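Local structure of EDD domain protein, DegV family (Ruminococcus gnavus, 3JR7) at residues G110-A115 / V133-S138. The protein is of unknown function but may bind lipids, probably fatty acids. Numbering follows the deposited sequence.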
ATOM      1  N   GLY A 110       5.745   9.941   6.668  1.00 21.68           N
ATOM      2  CA  GLY A 110       6.169  11.197   6.047  1.00 21.20           C
ATOM      3  C   GLY A 110       6.445  11.093   4.539  1.00 21.19           C
ATOM      4  O   GLY A 110       6.904  12.081   3.911  1.00 21.25           O
ATOM      5  N   SER A 111       6.102   9.956   3.928  1.00 20.21           N
ATOM      6  CA  SER A 111       6.406   9.711   2.507  1.00 20.61           C
ATOM      7  C   SER A 111       5.681  10.749   1.632  1.00 20.41           C
ATOM      8  O   SER A 111       6.304  11.366   0.770  1.00 20.29           O
ATOM      9  CB  SER A 111       6.053   8.265   2.089  1.00 20.34           C
ATOM     10  OG  SER A 111       6.425   8.014   0.736  1.00 19.84           O
ATOM     11  N   TYR A 112       4.384  10.934   1.867  1.00 20.50           N
ATOM     12  CA  TYR A 112       3.581  11.959   1.174  1.00 20.16           C
ATOM     13  C   TYR A 112       4.236  13.354   1.267  1.00 20.63           C
ATOM     14  O   TYR A 112       4.524  13.984   0.265  1.00 19.05           O
ATOM     15  CB  TYR A 112       2.165  12.071   1.726  1.00 20.16           C
ATOM     16  CG  TYR A 112       1.355  13.149   1.016  1.00 22.13           C
ATOM     17  CD1 TYR A 112       0.908  12.967  -0.300  1.00 23.86           C
ATOM     18  CD2 TYR A 112       1.035  14.327   1.648  1.00 26.01           C
ATOM     19  CE1 TYR A 112       0.190  13.964  -0.971  1.00 24.25           C
ATOM     20  CE2 TYR A 112       0.307  15.343   0.977  1.00 28.07           C
ATOM     21  CZ  TYR A 112      -0.091  15.153  -0.319  1.00 25.62           C
ATOM     22  OH  TYR A 112      -0.800  16.146  -0.960  1.00 26.02           O
ATOM     23  N   ASN A 113       4.464  13.825   2.474  1.00 21.57           N
ATOM     24  CA  ASN A 113       5.085  15.160   2.631  1.00 23.00           C
ATOM     25  C   ASN A 113       6.454  15.326   1.938  1.00 22.80           C
ATOM     26  O   ASN A 113       6.798  16.393   1.351  1.00 22.41           O
ATOM     27  CB  ASN A 113       5.172  15.484   4.111  1.00 23.24           C
ATOM     28  CG  ASN A 113       3.833  15.855   4.697  1.00 25.37           C
ATOM     29  OD1 ASN A 113       2.855  16.110   3.981  1.00 28.66           O
ATOM     30  ND2 ASN A 113       3.782  15.906   6.015  1.00 28.19           N
ATOM     31  N   SER A 114       7.231  14.254   1.985  1.00 22.55           N
ATOM     32  CA  SER A 114       8.499  14.201   1.322  1.00 22.59           C
ATOM     33  C   SER A 114       8.403  14.332  -0.197  1.00 21.74           C
ATOM     34  O   SER A 114       9.157  15.103  -0.798  1.00 21.29           O
ATOM     35  CB  SER A 114       9.185  12.928   1.697  1.00 23.66           C
ATOM     36  OG  SER A 114      10.436  12.896   1.147  1.00 24.82           O
ATOM     37  N   ALA A 115       7.464  13.592  -0.783  1.00 20.23           N
ATOM     38  CA  ALA A 115       7.170  13.643  -2.201  1.00 19.88           C
ATOM     39  C   ALA A 115       6.747  15.063  -2.639  1.00 20.06           C
ATOM     40  O   ALA A 115       7.185  15.545  -3.679  1.00 20.19           O
ATOM     41  CB  ALA A 115       6.072  12.632  -2.561  1.00 17.16           C
ATOM     42  N   VAL A 133       1.297  14.450  -6.703  1.00 19.71           N
ATOM     43  CA  VAL A 133       1.488  13.477  -5.639  1.00 18.83           C
ATOM     44  C   VAL A 133       0.084  13.020  -5.093  1.00 19.68           C
ATOM     45  O   VAL A 133      -0.690  13.859  -4.593  1.00 20.96           O
ATOM     46  CB  VAL A 133       2.323  14.052  -4.495  1.00 18.30           C
ATOM     47  CG1 VAL A 133       2.522  12.991  -3.422  1.00 16.83           C
ATOM     48  CG2 VAL A 133       3.693  14.541  -5.014  1.00 19.05           C
ATOM     49  N   PHE A 134      -0.225  11.725  -5.206  1.00 18.58           N
ATOM     50  CA  PHE A 134      -1.470  11.153  -4.679  1.00 19.40           C
ATOM     51  C   PHE A 134      -1.183  10.593  -3.262  1.00 19.31           C
ATOM     52  O   PHE A 134      -0.331   9.733  -3.067  1.00 19.23           O
ATOM     53  CB  PHE A 134      -2.005  10.024  -5.563  1.00 19.69           C
ATOM     54  CG  PHE A 134      -2.375  10.422  -6.949  1.00 20.37           C
ATOM     55  CD1 PHE A 134      -3.584  11.050  -7.208  1.00 22.16           C
ATOM     56  CD2 PHE A 134      -1.538  10.121  -8.009  1.00 21.14           C
ATOM     57  CE1 PHE A 134      -3.926  11.434  -8.509  1.00 21.13           C
ATOM     58  CE2 PHE A 134      -1.861  10.478  -9.294  1.00 22.72           C
ATOM     59  CZ  PHE A 134      -3.050  11.135  -9.558  1.00 22.61           C
ATOM     60  N   ASN A 135      -1.837  11.142  -2.261  1.00 20.04           N
ATOM     61  CA  ASN A 135      -1.845  10.555  -0.939  1.00 19.18           C
ATOM     62  C   ASN A 135      -2.814   9.389  -1.058  1.00 19.34           C
ATOM     63  O   ASN A 135      -3.999   9.607  -1.173  1.00 20.26           O
ATOM     64  CB  ASN A 135      -2.387  11.598   0.050  1.00 19.75           C
ATOM     65  CG  ASN A 135      -2.712  11.035   1.410  1.00 19.46           C
ATOM     66  OD1 ASN A 135      -2.390   9.889   1.717  1.00 20.20           O
ATOM     67  ND2 ASN A 135      -3.344  11.861   2.254  1.00 18.49           N
ATOM     68  N   SER A 136      -2.340   8.156  -0.977  1.00 18.80           N
ATOM     69  CA  SER A 136      -3.218   7.000  -1.124  1.00 17.99           C
ATOM     70  C   SER A 136      -4.262   6.872  -0.033  1.00 18.35           C
ATOM     71  O   SER A 136      -5.204   6.242  -0.278  1.00 17.93           O
ATOM     72  CB  SER A 136      -2.444   5.676  -1.136  1.00 18.49           C
ATOM     73  OG  SER A 136      -1.857   5.394   0.114  1.00 17.27           O
ATOM     74  N   ARG A 137      -4.063   7.455   1.152  1.00 18.62           N
ATOM     75  CA  ARG A 137      -4.859   7.182   2.348  1.00 19.19           C
ATOM     76  C   ARG A 137      -4.916   5.678   2.680  1.00 19.63           C
ATOM     77  O   ARG A 137      -5.911   5.179   3.213  1.00 20.14           O
ATOM     78  CB  ARG A 137      -6.244   7.816   2.211  1.00 21.31           C
ATOM     79  CG  ARG A 137      -6.152   9.411   2.149  1.00 24.04           C
ATOM     80  CD  ARG A 137      -7.290  10.071   1.351  1.00 30.75           C
ATOM     81  NE  ARG A 137      -7.028  11.505   1.196  1.00 34.77           N
ATOM     82  CZ  ARG A 137      -6.400  12.123   0.156  1.00 38.46           C
ATOM     83  NH1 ARG A 137      -5.973  11.492  -0.963  1.00 33.28           N
ATOM     84  NH2 ARG A 137      -6.225  13.465   0.218  1.00 42.75           N
ATOM     85  N   SER A 138      -3.839   4.971   2.340  1.00 18.98           N
ATOM     86  CA  SER A 138      -3.780   3.541   2.370  1.00 18.98           C
ATOM     87  C   SER A 138      -2.312   3.103   2.470  1.00 19.37           C
ATOM     88  O   SER A 138      -1.466   3.879   2.912  1.00 18.96           O
ATOM     89  CB  SER A 138      -4.512   2.948   1.130  1.00 20.29           C
ATOM     90  OG  SER A 138      -4.580   1.485   1.130  1.00 19.98           O
TER
HETATM   91  O   HOH W   1      -0.968  16.157  -3.669  1.00 28.79           O
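A single water joins helix to strand where no direct hydrogen bond does: it sits 2.7 Å from Y112 OH and donates to V133 O at 2.5 Å, a short bond. Y112 and V133 carry the contact about equally, with N135 and A115 completing it. With CG anti to the backbone N (chi1 179°), the Y112 ring leaves the first turn of the helix and reaches toward the strand, V133 O lying at its edge in the ring plane. N135 CB rests over one face, a CH-pi contact 4.0 Å from the centroid and 28° off the normal. V133 CG1 meets the CD1–CE1 side obliquely, 3.5 Å from Y112 CD1, and the same methyl also packs against A115 CB at 3.7 Å. An alanine in place of Y112 would probably leave N135 CB and V133 CG1 without their aromatic partner and the water without its hydroxyl. Beyond the ring, N135 OD1 accepts from R137 N at 3.0 Å, closing an Asx turn, and also takes the backbone N of A106; R137 and S138 are among the residues lining the bound polyether's pocket. The axes of helix 111-115 and strand 133-135 run nearly antiparallel (164°) within the beta-alpha-beta unit 98-103, 111-126, 130-135. Helix 85-92 packs on A115 and V133, strand 98-103 pairs in parallel with 130-135, and F134, its CB bond pointing away from 110-115, packs on helix 160-173.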